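Local coordinates for PfVFT1 (PDB 5JKQ), which is a bi-lobed Venus flytrap protein of the malaria parasite that probably binds a small solute, although its ligand and exact role are not established, at residues I17-A22 with P54-I59; A23-I28 with E48-L53; V78-L83 with I125-N130; S178-I183 with S254-N259; K206-T211 with K246-G251. The protein carries 3 engineered substitutions. All coordinates share one frame; numbering follows the deposited sequence.

Contact 1 (I17-A22 with P54-I59). Engineered in segment 54-59: Ala57 (natural residue Ser).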
# COMPACT_ATOMS: atom_id res chain seq x y z
N ILE A 17 10.66 -7.98 -10.38
CA ILE A 17 10.60 -7.35 -9.06
C ILE A 17 11.81 -6.45 -8.83
O ILE A 17 11.69 -5.37 -8.25
CB ILE A 17 10.52 -8.41 -7.94
CG1 ILE A 17 9.19 -9.15 -8.01
CG2 ILE A 17 10.65 -7.78 -6.55
CD1 ILE A 17 9.19 -10.49 -7.32
N ASP A 18 12.98 -6.89 -9.29
CA ASP A 18 14.21 -6.15 -9.06
C ASP A 18 14.26 -4.85 -9.86
O ASP A 18 14.61 -3.80 -9.32
CB ASP A 18 15.42 -7.02 -9.40
CG ASP A 18 15.55 -8.23 -8.50
OD1 ASP A 18 15.07 -8.17 -7.34
OD2 ASP A 18 16.13 -9.24 -8.93
N ILE A 19 13.93 -4.92 -11.15
CA ILE A 19 13.94 -3.72 -11.97
C ILE A 19 12.84 -2.78 -11.51
O ILE A 19 12.96 -1.56 -11.60
CB ILE A 19 13.77 -4.06 -13.47
CG1 ILE A 19 14.20 -2.87 -14.33
CG2 ILE A 19 12.33 -4.49 -13.79
CD1 ILE A 19 14.56 -3.25 -15.75
N TYR A 20 11.76 -3.36 -10.98
CA TYR A 20 10.68 -2.59 -10.38
C TYR A 20 11.19 -1.82 -9.16
O TYR A 20 10.95 -0.62 -9.03
CB TYR A 20 9.53 -3.52 -10.01
CG TYR A 20 8.56 -3.00 -8.97
CD1 TYR A 20 7.47 -2.22 -9.33
CD2 TYR A 20 8.72 -3.33 -7.63
CE1 TYR A 20 6.58 -1.76 -8.39
CE2 TYR A 20 7.83 -2.87 -6.68
CZ TYR A 20 6.77 -2.09 -7.06
OH TYR A 20 5.89 -1.64 -6.09
N HIS A 21 11.91 -2.51 -8.28
CA HIS A 21 12.49 -1.88 -7.09
C HIS A 21 13.55 -0.86 -7.48
O HIS A 21 13.70 0.17 -6.82
CB HIS A 21 13.10 -2.93 -6.16
CG HIS A 21 12.09 -3.73 -5.41
ND1 HIS A 21 12.37 -4.96 -4.85
CD2 HIS A 21 10.79 -3.47 -5.10
CE1 HIS A 21 11.30 -5.42 -4.25
NE2 HIS A 21 10.32 -4.54 -4.39
N ALA A 22 14.29 -1.17 -8.54
CA ALA A 22 15.35 -0.28 -9.00
C ALA A 22 14.76 1.02 -9.55
O ALA A 22 15.35 2.09 -9.38
CB ALA A 22 16.18 -0.97 -10.06
N PRO A 54 18.25 -2.43 -5.58
CA PRO A 54 19.11 -2.55 -6.77
C PRO A 54 19.23 -1.24 -7.53
O PRO A 54 18.30 -0.45 -7.54
CB PRO A 54 18.40 -3.61 -7.62
CG PRO A 54 17.36 -4.23 -6.75
CD PRO A 54 17.00 -3.19 -5.75
N ASN A 55 20.38 -1.02 -8.17
CA ASN A 55 20.57 0.12 -9.04
C ASN A 55 20.07 -0.19 -10.44
O ASN A 55 20.49 -1.18 -11.05
CB ASN A 55 22.04 0.53 -9.10
CG ASN A 55 22.57 0.96 -7.75
OD1 ASN A 55 21.90 1.65 -6.99
ND2 ASN A 55 23.80 0.55 -7.44
N LEU A 56 19.17 0.65 -10.95
CA LEU A 56 18.55 0.42 -12.25
C LEU A 56 19.60 0.23 -13.35
O LEU A 56 19.43 -0.59 -14.24
CB LEU A 56 17.62 1.58 -12.60
CG LEU A 56 16.83 1.45 -13.91
CD1 LEU A 56 15.90 0.24 -13.87
CD2 LEU A 56 16.05 2.73 -14.19
N ALA A 57 20.68 1.00 -13.26
CA ALA A 57 21.74 0.95 -14.25
C ALA A 57 22.37 -0.44 -14.38
O ALA A 57 22.78 -0.84 -15.47
CB ALA A 57 22.81 1.98 -13.92
N ASP A 58 22.42 -1.17 -13.27
CA ASP A 58 23.07 -2.48 -13.25
C ASP A 58 22.19 -3.60 -13.82
O ASP A 58 22.70 -4.58 -14.35
CB ASP A 58 23.48 -2.85 -11.83
CG ASP A 58 24.46 -1.86 -11.23
OD1 ASP A 58 25.13 -1.15 -12.00
OD2 ASP A 58 24.57 -1.81 -9.99
N ILE A 59 20.88 -3.45 -13.69
CA ILE A 59 19.95 -4.54 -14.00
C ILE A 59 20.02 -4.96 -15.46
O ILE A 59 20.01 -4.13 -16.37
CB ILE A 59 18.49 -4.16 -13.65
CG1 ILE A 59 18.37 -3.71 -12.19
CG2 ILE A 59 17.54 -5.33 -13.91
CD1 ILE A 59 18.83 -4.74 -11.17
O HOH W 1 17.95 2.79 -9.35
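Ala22 of helix 14-29 presses its methyl group into a hollow of the loop 54-59, a helix-on-loop packing contact within one lobe of the Venus flytrap fold. Ala22 CB sits 3.5 Å from Leu56 CA, and Pro54 CB, Leu56 CB and Ile59 CG1 stand around it. The loop is turned back on itself here by the bonds Asp58 N to Asn55 O and Ile59 N to Leu56 O, which brings Ile59 close to Leu56. Three residues earlier on the helix, Ile19 adds a second bump. With its CG1 anti to the backbone N (chi1 -163°), CG1 lies 3.6 Å from Leu56 CD1, while Ile59 CG2 rests 4.0 Å from Ile19 CB; Leu56 CD1 thus fits between Ile19 and Ala22. On the other flank of Ala22, the Pro54 ring lies in the shallow groove between Asp18 and His21, its CG 3.8 Å from Asp18 O and its CD 3.9 Å from His21 CB. His117 of helix 102-118 touches both Ile19 and Leu56. A water joins the two backbones, giving a hydrogen bond to Ala22 O (2.7 Å) and accepting one from Leu56 N (2.9 Å).

Contact 2 (A23-I28 with E48-L53)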
# COMPACT_ATOMS: atom_id res chain seq x y z
N ALA A 23 13.61 0.92 -10.20
CA ALA A 23 12.96 2.10 -10.75
C ALA A 23 12.47 3.00 -9.62
O ALA A 23 12.65 4.21 -9.66
CB ALA A 23 11.81 1.69 -11.65
N VAL A 24 11.85 2.39 -8.61
CA VAL A 24 11.39 3.12 -7.44
C VAL A 24 12.56 3.86 -6.78
O VAL A 24 12.43 5.02 -6.39
CB VAL A 24 10.72 2.18 -6.41
CG1 VAL A 24 10.40 2.91 -5.11
CG2 VAL A 24 9.45 1.59 -7.00
N LYS A 25 13.69 3.18 -6.68
CA LYS A 25 14.90 3.77 -6.11
C LYS A 25 15.30 5.01 -6.90
O LYS A 25 15.62 6.05 -6.32
CB LYS A 25 16.04 2.75 -6.10
CG LYS A 25 17.34 3.29 -5.52
CD LYS A 25 18.38 2.19 -5.41
CE LYS A 25 19.68 2.71 -4.83
NZ LYS A 25 20.67 1.62 -4.63
N GLU A 26 15.25 4.91 -8.22
CA GLU A 26 15.59 6.03 -9.08
C GLU A 26 14.56 7.16 -8.94
O GLU A 26 14.92 8.33 -8.93
CB GLU A 26 15.68 5.58 -10.54
CG GLU A 26 15.92 6.72 -11.52
CD GLU A 26 16.59 6.27 -12.80
OE1 GLU A 26 17.70 5.68 -12.71
OE2 GLU A 26 16.03 6.50 -13.88
N LEU A 27 13.29 6.78 -8.81
CA LEU A 27 12.21 7.76 -8.67
C LEU A 27 12.33 8.53 -7.35
O LEU A 27 11.81 9.64 -7.22
CB LEU A 27 10.85 7.08 -8.77
CG LEU A 27 10.40 6.69 -10.18
CD1 LEU A 27 9.12 5.89 -10.12
CD2 LEU A 27 10.21 7.92 -11.06
N ILE A 28 13.01 7.93 -6.38
CA ILE A 28 13.25 8.57 -5.10
C ILE A 28 14.48 9.47 -5.19
O ILE A 28 14.53 10.53 -4.57
CB ILE A 28 13.43 7.51 -3.98
CG1 ILE A 28 12.08 6.85 -3.69
CG2 ILE A 28 13.98 8.14 -2.70
CD1 ILE A 28 12.17 5.58 -2.88
N GLU A 48 11.72 4.51 3.35
CA GLU A 48 12.72 5.31 4.06
C GLU A 48 14.15 4.96 3.66
O GLU A 48 15.00 5.84 3.57
CB GLU A 48 12.54 5.15 5.58
CG GLU A 48 12.77 3.74 6.14
CD GLU A 48 11.60 2.80 5.90
OE1 GLU A 48 11.84 1.59 5.68
OE2 GLU A 48 10.44 3.27 5.92
N SER A 49 14.41 3.67 3.42
CA SER A 49 15.75 3.20 3.09
C SER A 49 15.82 2.61 1.68
O SER A 49 15.06 1.70 1.35
CB SER A 49 16.22 2.16 4.10
OG SER A 49 17.51 1.67 3.77
N ILE A 50 16.73 3.14 0.87
CA ILE A 50 16.90 2.68 -0.51
C ILE A 50 18.33 2.23 -0.80
O ILE A 50 18.66 1.87 -1.93
CB ILE A 50 16.53 3.80 -1.52
CG1 ILE A 50 17.29 5.09 -1.19
CG2 ILE A 50 15.04 4.05 -1.49
CD1 ILE A 50 17.40 6.04 -2.35
N GLU A 51 19.18 2.25 0.23
CA GLU A 51 20.59 1.89 0.07
C GLU A 51 20.77 0.48 -0.50
O GLU A 51 21.61 0.27 -1.37
CB GLU A 51 21.32 1.99 1.41
CG GLU A 51 21.89 3.36 1.70
CD GLU A 51 22.73 3.37 2.96
OE1 GLU A 51 22.56 2.47 3.80
OE2 GLU A 51 23.57 4.29 3.11
N ASN A 52 19.97 -0.46 -0.01
CA ASN A 52 20.13 -1.86 -0.39
C ASN A 52 19.35 -2.25 -1.64
O ASN A 52 19.53 -3.35 -2.17
CB ASN A 52 19.71 -2.76 0.77
CG ASN A 52 20.47 -2.46 2.04
OD1 ASN A 52 19.88 -2.28 3.11
ND2 ASN A 52 21.79 -2.41 1.94
N LEU A 53 18.49 -1.36 -2.12
CA LEU A 53 17.72 -1.63 -3.33
C LEU A 53 18.64 -1.68 -4.54
O LEU A 53 19.71 -1.06 -4.53
CB LEU A 53 16.63 -0.58 -3.54
CG LEU A 53 15.30 -0.84 -2.83
CD1 LEU A 53 15.50 -1.02 -1.33
CD2 LEU A 53 14.32 0.29 -3.11
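This is a surface contact in which Lys25 and Ile28, one turn apart on helix 14-29, meet Ile50 and Leu53 in the long loop that follows strand 45-46. Lys25 carries most of it. Its CG is anti to the backbone N (chi1 -180°) and the chain beyond is fully extended, so that the side chain runs straight out from the helix between Ile50 and Leu53. On the way the methylenes make the apolar part of the contact: CG lies 4.1 Å from Ile50 CB, and CD lies 3.8 Å from Leu53 CB. Lys25 CE then comes within 3.2 Å of Ile50 O. At the end of the chain, NZ donates to Leu53 O at 2.8 Å, standing above the carbonyl plane, 38° out of it. Ile50 to Leu53 form a type I beta turn, closed by Leu53 N bonding to Ile50 O, and the lysine enters on the side where these backbone carbonyls gather. NZ has a second acceptor in Asn55 OD1. The ammonium is therefore held by neutral oxygens, whose dipoles would be expected to stabilise its positive charge.

Ile28 and Ile50 lie alongside each other with their branches running in opposite senses: Ile28 CD1 lies 3.5 Å from Ile50 CG2, and Ile28 CG2 lies 4.0 Å from Ile50 CD1. Ile47 also touches Ile28, and Leu172 touches Leu53. Ala23 and Leu27 of the same helix pack instead on helix 102-118.

Contact 3 (V78-L83 with I125-N130). Engineered in segment 125-130: Ala128 (natural residue Thr).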
# COMPACT_ATOMS: atom_id res chain seq x y z
N VAL A 78 3.04 -4.42 -20.35
CA VAL A 78 2.85 -5.07 -19.06
C VAL A 78 1.37 -5.01 -18.68
O VAL A 78 0.71 -3.99 -18.89
CB VAL A 78 3.71 -4.42 -17.95
CG1 VAL A 78 3.42 -2.92 -17.84
CG2 VAL A 78 3.51 -5.13 -16.61
N LYS A 79 0.86 -6.11 -18.13
CA LYS A 79 -0.53 -6.18 -17.69
C LYS A 79 -0.62 -6.04 -16.17
O LYS A 79 -0.08 -6.87 -15.43
CB LYS A 79 -1.16 -7.51 -18.13
CG LYS A 79 -1.05 -7.80 -19.61
CD LYS A 79 -1.69 -9.14 -19.94
CE LYS A 79 -1.23 -9.68 -21.28
NZ LYS A 79 -1.21 -11.18 -21.28
N ILE A 80 -1.31 -5.00 -15.72
CA ILE A 80 -1.47 -4.73 -14.29
C ILE A 80 -2.91 -5.01 -13.88
O ILE A 80 -3.85 -4.71 -14.62
CB ILE A 80 -1.09 -3.27 -13.94
CG1 ILE A 80 0.43 -3.08 -13.99
CG2 ILE A 80 -1.55 -2.90 -12.53
CD1 ILE A 80 1.00 -2.96 -15.37
N GLY A 81 -3.06 -5.58 -12.69
CA GLY A 81 -4.37 -5.90 -12.15
C GLY A 81 -4.78 -4.96 -11.04
O GLY A 81 -3.96 -4.60 -10.18
N ALA A 82 -6.04 -4.55 -11.05
CA ALA A 82 -6.60 -3.71 -9.99
C ALA A 82 -8.06 -4.08 -9.75
O ALA A 82 -8.70 -4.67 -10.61
CB ALA A 82 -6.47 -2.25 -10.36
N LEU A 83 -8.57 -3.74 -8.57
CA LEU A 83 -9.97 -4.00 -8.24
C LEU A 83 -10.88 -3.13 -9.10
O LEU A 83 -10.60 -1.95 -9.30
CB LEU A 83 -10.23 -3.73 -6.76
CG LEU A 83 -9.46 -4.59 -5.76
CD1 LEU A 83 -9.57 -4.01 -4.36
CD2 LEU A 83 -9.95 -6.03 -5.77
N ILE A 125 7.27 0.93 -23.24
CA ILE A 125 6.42 -0.15 -22.73
C ILE A 125 5.03 0.39 -22.40
O ILE A 125 4.89 1.35 -21.65
CB ILE A 125 7.04 -0.82 -21.49
CG1 ILE A 125 8.43 -1.37 -21.83
CG2 ILE A 125 6.15 -1.95 -20.98
CD1 ILE A 125 9.25 -1.77 -20.63
N ASN A 126 4.02 -0.24 -22.98
CA ASN A 126 2.64 0.16 -22.74
C ASN A 126 2.11 -0.46 -21.45
O ASN A 126 2.41 -1.61 -21.14
CB ASN A 126 1.76 -0.25 -23.93
CG ASN A 126 0.32 0.20 -23.77
OD1 ASN A 126 -0.01 1.37 -23.99
ND2 ASN A 126 -0.56 -0.72 -23.39
N ILE A 127 1.34 0.32 -20.70
CA ILE A 127 0.68 -0.17 -19.49
C ILE A 127 -0.77 -0.55 -19.83
O ILE A 127 -1.56 0.30 -20.23
CB ILE A 127 0.70 0.88 -18.36
CG1 ILE A 127 2.13 1.15 -17.91
CG2 ILE A 127 -0.12 0.42 -17.16
CD1 ILE A 127 2.77 2.35 -18.57
N ALA A 128 -1.09 -1.83 -19.66
CA ALA A 128 -2.44 -2.33 -19.89
C ALA A 128 -3.10 -2.72 -18.58
O ALA A 128 -2.73 -3.72 -17.96
CB ALA A 128 -2.41 -3.51 -20.84
N TYR A 129 -4.07 -1.92 -18.14
CA TYR A 129 -4.80 -2.21 -16.91
C TYR A 129 -5.96 -3.17 -17.17
O TYR A 129 -6.78 -2.95 -18.06
CB TYR A 129 -5.33 -0.92 -16.28
CG TYR A 129 -4.43 -0.35 -15.21
CD1 TYR A 129 -4.45 -0.86 -13.92
CD2 TYR A 129 -3.57 0.70 -15.48
CE1 TYR A 129 -3.64 -0.34 -12.93
CE2 TYR A 129 -2.75 1.23 -14.50
CZ TYR A 129 -2.79 0.70 -13.23
OH TYR A 129 -1.98 1.22 -12.24
N ASN A 130 -6.02 -4.24 -16.38
CA ASN A 130 -7.16 -5.15 -16.37
C ASN A 130 -7.79 -5.16 -14.98
O ASN A 130 -7.09 -5.19 -13.98
CB ASN A 130 -6.74 -6.57 -16.77
CG ASN A 130 -6.28 -6.65 -18.22
OD1 ASN A 130 -5.80 -5.67 -18.79
ND2 ASN A 130 -6.42 -7.83 -18.81
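Val78 to Ala82 pair in parallel with Asn126 to Asn130, the two strands of a beta-alpha-beta unit whose connection contains helix 102-118. Five backbone hydrogen bonds join them, with acceptors and donors used in turn. Val78 N binds Asn126 O at 3.0 Å, and Val78 O accepts from Ala128 N at 2.9 Å. Ile80 is used in the same way: its N donates to Ala128 O at 2.9 Å, and its O takes an almost straight bond from Asn130 N (2.8 Å, 177° at the hydrogen). The last bond, Ala82 N to Asn130 O, is longer at 3.2 Å and more bent (153°). The backbone groups of Lys79 and Gly81 face the other way and bond to His145, Met146 and Asp148, which places strand 77-83 in the middle of its three-stranded sheet. Tyr129 O is satisfied by Asn97 ND2 and Tyr129 OH by Asp148.

Val78, Ile80, Ile127 and Tyr129 share the sheet face on which Trp111 and Met107 of helix 102-118 pack. The opposite face carries Lys79 and the engineered Ala128. On the helix side Ile80 CD1 meets Ile127 CG2 at 4.0 Å, while the other branch, CG2, anti to the backbone N (CG1 at chi1 -73°), turns to the tyrosine. Ile80 CB stands over one face of the Tyr129 ring in a CH-pi contact, displaced toward the rim, and its CG2 approaches Tyr129 CE1 to 3.3 Å.

Contact 4 (S178-I183 with S254-N259)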
# COMPACT_ATOMS: atom_id res chain seq x y z
N SER A 178 0.23 6.97 7.26
CA SER A 178 0.26 6.82 8.71
C SER A 178 -1.14 6.73 9.30
O SER A 178 -2.13 7.03 8.63
CB SER A 178 1.03 7.99 9.33
OG SER A 178 1.32 7.72 10.69
N ASN A 179 -1.21 6.32 10.56
CA ASN A 179 -2.47 6.21 11.28
C ASN A 179 -2.51 7.19 12.45
O ASN A 179 -1.72 7.10 13.38
CB ASN A 179 -2.67 4.78 11.78
CG ASN A 179 -2.79 3.78 10.65
OD1 ASN A 179 -3.89 3.49 10.19
ND2 ASN A 179 -1.66 3.26 10.20
N LYS A 180 -3.45 8.13 12.39
CA LYS A 180 -3.59 9.13 13.44
C LYS A 180 -4.55 8.63 14.51
O LYS A 180 -5.42 7.79 14.25
CB LYS A 180 -4.08 10.45 12.85
CG LYS A 180 -3.21 10.94 11.70
CD LYS A 180 -3.65 12.31 11.22
CE LYS A 180 -2.87 12.74 9.99
NZ LYS A 180 -1.40 12.77 10.22
N ILE A 181 -4.37 9.14 15.73
CA ILE A 181 -5.19 8.74 16.86
C ILE A 181 -5.86 9.98 17.44
O ILE A 181 -5.18 10.90 17.90
CB ILE A 181 -4.35 8.05 17.96
CG1 ILE A 181 -3.69 6.78 17.40
CG2 ILE A 181 -5.21 7.70 19.17
CD1 ILE A 181 -2.67 6.15 18.31
N MSE A 182 -7.19 10.01 17.40
CA MSE A 182 -7.92 11.10 18.03
C MSE A 182 -8.49 10.65 19.37
O MSE A 182 -8.99 9.53 19.51
CB MSE A 182 -9.02 11.63 17.12
CG MSE A 182 -10.06 10.64 16.66
SE MSE A 182 -11.45 11.60 15.65
CE MSE A 182 -12.26 12.56 17.13
N ILE A 183 -8.39 11.53 20.36
CA ILE A 183 -8.75 11.21 21.73
C ILE A 183 -9.16 12.48 22.47
O ILE A 183 -8.73 13.58 22.12
CB ILE A 183 -7.57 10.53 22.47
CG1 ILE A 183 -7.97 10.10 23.88
CG2 ILE A 183 -6.35 11.46 22.50
CD1 ILE A 183 -6.93 9.24 24.59
N SER A 254 -6.82 7.79 9.24
CA SER A 254 -5.67 8.19 8.44
C SER A 254 -5.66 9.68 8.10
O SER A 254 -4.63 10.21 7.70
CB SER A 254 -5.63 7.37 7.14
OG SER A 254 -5.66 5.98 7.42
N GLY A 255 -6.80 10.34 8.25
CA GLY A 255 -6.91 11.75 7.91
C GLY A 255 -7.96 12.51 8.70
O GLY A 255 -8.87 11.91 9.27
N ILE A 256 -7.82 13.83 8.71
CA ILE A 256 -8.72 14.72 9.43
C ILE A 256 -9.29 15.77 8.46
O ILE A 256 -8.61 16.75 8.14
CB ILE A 256 -7.99 15.43 10.60
CG1 ILE A 256 -7.37 14.39 11.55
CG2 ILE A 256 -8.95 16.35 11.35
CD1 ILE A 256 -8.38 13.48 12.25
N PRO A 257 -10.53 15.57 7.99
CA PRO A 257 -11.18 16.54 7.09
C PRO A 257 -11.35 17.93 7.71
O PRO A 257 -11.09 18.93 7.04
CB PRO A 257 -12.55 15.90 6.83
CG PRO A 257 -12.37 14.47 7.10
CD PRO A 257 -11.36 14.38 8.20
N PHE A 258 -11.78 17.98 8.97
CA PHE A 258 -11.93 19.24 9.70
C PHE A 258 -11.64 19.02 11.18
O PHE A 258 -11.65 17.88 11.66
CB PHE A 258 -13.32 19.84 9.50
CG PHE A 258 -14.45 18.94 9.94
CD1 PHE A 258 -14.84 18.90 11.27
CD2 PHE A 258 -15.12 18.14 9.03
CE1 PHE A 258 -15.87 18.08 11.68
CE2 PHE A 258 -16.16 17.32 9.43
CZ PHE A 258 -16.53 17.29 10.76
N ASN A 259 -11.39 20.10 11.91
CA ASN A 259 -11.02 20.03 13.32
C ASN A 259 -12.20 20.21 14.27
O ASN A 259 -13.07 21.06 14.04
CB ASN A 259 -9.97 21.10 13.65
CG ASN A 259 -8.65 20.87 12.93
OD1 ASN A 259 -8.21 21.70 12.14
ND2 ASN A 259 -8.00 19.75 13.21
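The end of an antiparallel strand pair forms this contact: Ser178, Asn179 and Lys180 of strand 175-184 meet Ser254 and Ile256, where the chain leaves strand 250-253 for a surface loop. The pairing itself lies just before the loop, in backbone bonds of Lys180 with Ile253 and of Met182 with Gly251. Beyond it the two segments meet by van der Waals contact alone. Ser178 O lies 3.7 Å from Ser254 CA and 3.8 Å from Ser254 CB. Ser254 OG stands beside its own backbone N (chi1 -54°), 4.1 Å from Asn179 OD1. Both oxygens accept hydrogen bonds from Asn214 ND2 of helix 212-222, and that one amide therefore links strand and loop. Asn179 ND2 bonds to Leu272 O on the long strand 265-281, which flanks strand 175-184 across from strand 250-253 in the mixed sheet of this lobe of the Venus flytrap fold.

Lys180 crosses toward the loop through its methylenes. Its chain is stretched as far as CE, which lies 3.8 Å from Ser254 O, and CD lies 4.3 Å from Ile256 CG1. The last torsion (chi4 -58°) folds NZ aside, where it forms a weak, long ion pair with Asp269 OD2.

Contact 5 (K206-T211 with K246-G251)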
# COMPACT_ATOMS: atom_id res chain seq x y z
N LYS A 206 -12.42 -0.01 24.39
CA LYS A 206 -12.75 -0.36 23.01
C LYS A 206 -12.24 0.73 22.07
O LYS A 206 -12.28 1.91 22.40
CB LYS A 206 -14.26 -0.55 22.84
CG LYS A 206 -14.93 -1.23 24.03
CD LYS A 206 -16.35 -1.67 23.73
CE LYS A 206 -16.98 -2.38 24.92
NZ LYS A 206 -18.35 -2.90 24.63
N ILE A 207 -11.75 0.31 20.90
CA ILE A 207 -11.14 1.23 19.94
C ILE A 207 -11.97 1.32 18.67
O ILE A 207 -12.34 0.30 18.08
CB ILE A 207 -9.69 0.80 19.61
CG1 ILE A 207 -8.81 0.99 20.85
CG2 ILE A 207 -9.13 1.59 18.42
CD1 ILE A 207 -7.35 0.62 20.66
N ALA A 208 -12.26 2.55 18.25
CA ALA A 208 -13.00 2.80 17.02
C ALA A 208 -12.05 3.07 15.87
O ALA A 208 -11.05 3.78 16.02
CB ALA A 208 -13.95 3.97 17.20
N CYS A 209 -12.36 2.50 14.70
CA CYS A 209 -11.53 2.66 13.51
C CYS A 209 -12.40 2.83 12.27
O CYS A 209 -13.48 2.26 12.18
CB CYS A 209 -10.60 1.46 13.34
SG CYS A 209 -9.53 1.13 14.76
N LEU A 210 -11.92 3.62 11.31
CA LEU A 210 -12.68 3.87 10.10
C LEU A 210 -12.49 2.72 9.11
O LEU A 210 -13.37 2.42 8.31
CB LEU A 210 -12.27 5.20 9.46
CG LEU A 210 -12.99 5.59 8.17
CD1 LEU A 210 -14.50 5.59 8.35
CD2 LEU A 210 -12.52 6.95 7.70
N THR A 211 -11.32 2.09 9.17
CA THR A 211 -11.01 0.94 8.33
C THR A 211 -10.40 -0.18 9.16
O THR A 211 -9.97 0.04 10.29
CB THR A 211 -10.02 1.32 7.20
OG1 THR A 211 -8.72 1.55 7.76
CG2 THR A 211 -10.48 2.56 6.45
N LYS A 246 -17.89 9.19 24.12
CA LYS A 246 -17.13 8.54 25.19
C LYS A 246 -17.35 7.02 25.20
O LYS A 246 -17.05 6.36 26.20
CB LYS A 246 -17.52 9.14 26.54
CG LYS A 246 -16.37 9.31 27.51
CD LYS A 246 -16.55 10.59 28.31
CE LYS A 246 -15.51 10.72 29.41
NZ LYS A 246 -15.62 12.02 30.13
N SER A 247 -17.85 6.48 24.10
CA SER A 247 -18.07 5.03 23.99
C SER A 247 -16.78 4.30 23.63
O SER A 247 -16.58 3.15 24.03
CB SER A 247 -19.14 4.74 22.94
OG SER A 247 -18.75 5.20 21.65
N HIS A 248 -15.91 4.97 22.89
CA HIS A 248 -14.61 4.42 22.51
C HIS A 248 -13.49 5.36 22.95
O HIS A 248 -13.56 6.57 22.71
CB HIS A 248 -14.54 4.19 21.00
CG HIS A 248 -15.56 3.22 20.49
ND1 HIS A 248 -16.92 3.43 20.61
CD2 HIS A 248 -15.42 2.03 19.86
CE1 HIS A 248 -17.57 2.42 20.08
NE2 HIS A 248 -16.69 1.55 19.62
N ILE A 249 -12.47 4.81 23.60
CA ILE A 249 -11.42 5.62 24.21
C ILE A 249 -10.64 6.42 23.18
O ILE A 249 -10.21 7.54 23.45
CB ILE A 249 -10.44 4.73 25.03
CG1 ILE A 249 -9.45 5.60 25.82
CG2 ILE A 249 -9.71 3.74 24.12
CD1 ILE A 249 -10.10 6.45 26.91
N ILE A 250 -10.44 5.85 21.99
CA ILE A 250 -9.77 6.55 20.90
C ILE A 250 -10.42 6.25 19.57
O ILE A 250 -11.19 5.30 19.42
CB ILE A 250 -8.26 6.18 20.81
CG1 ILE A 250 -8.08 4.69 20.48
CG2 ILE A 250 -7.55 6.54 22.10
CD1 ILE A 250 -6.67 4.33 20.06
N GLY A 251 -10.10 7.09 18.59
CA GLY A 251 -10.50 6.88 17.21
C GLY A 251 -9.26 6.83 16.34
O GLY A 251 -8.43 7.74 16.39
O HOH W 2 -13.87 2.17 25.51
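Lys206 to Ala208 and Ile249 to Gly251 run side by side in parallel, joined by two backbone hydrogen bonds. Ile249 N donates to Lys206 O at 3.1 Å in a bent bond (142° at the hydrogen), and Ala208 N to Ile250 O at 3.2 Å in a straighter one (163°). Ala208 and Gly251 form a beta bridge, with Gly251 CA close to Ala208 O. At the other end a water accepts from Lys206 N and donates to Ser247 O, bridging the two backbones.

Ile207 and Ile250 stand flank to flank on one face, CG1 to CG1 at 3.8 Å, with Ile250 CG1 between its backbone N and carbonyl carbon (chi1 63°); Leu218 of helix 212-222 touches both. Strand 206-209 is flanked by strand 250-253 and, through Ile207 and Cys209, by strand 227-229, giving the parallel part of the mixed sheet in this alpha/beta lobe. Helix 212-222 follows the first strand, N-capped by Thr211 and tied to Cys209 by the disulfide with Cys215, and helix 236-244 ends in a Schellman motif at Lys246 before the second.

On the Ala208 face, His248 brings its CD2 to 3.6 Å from Ala208 CB, and Ile207 C lies at the ring edge. His248 ND1 donates to Ser247 OG at 2.8 Å, in the ring plane, which helps fix the imidazole's rotation. Phe233 meets the same ring edge-to-face.

The five contacts fall into two groups that match the two lobes. Contacts 1 and 2 are consecutive pieces of helix 14-29 held by one loop; their centres are about 9 Å apart, and contact 2 is nested inside the chain loop closed by contact 1. Contact 3 follows in sequence, its centre about 20 Å from that of contact 1, with helix 102-118 packing on both. Contacts 4 and 5 belong to the other lobe, their centres about 12 Å apart, and meet where strands 175-184 and 250-253 pair; contact 5 is nested within contact 4. Contacts 1 and 5 lie about 42 Å apart between centres, on opposite sides of the chain's centre, consistent with a bi-lobed flytrap protein.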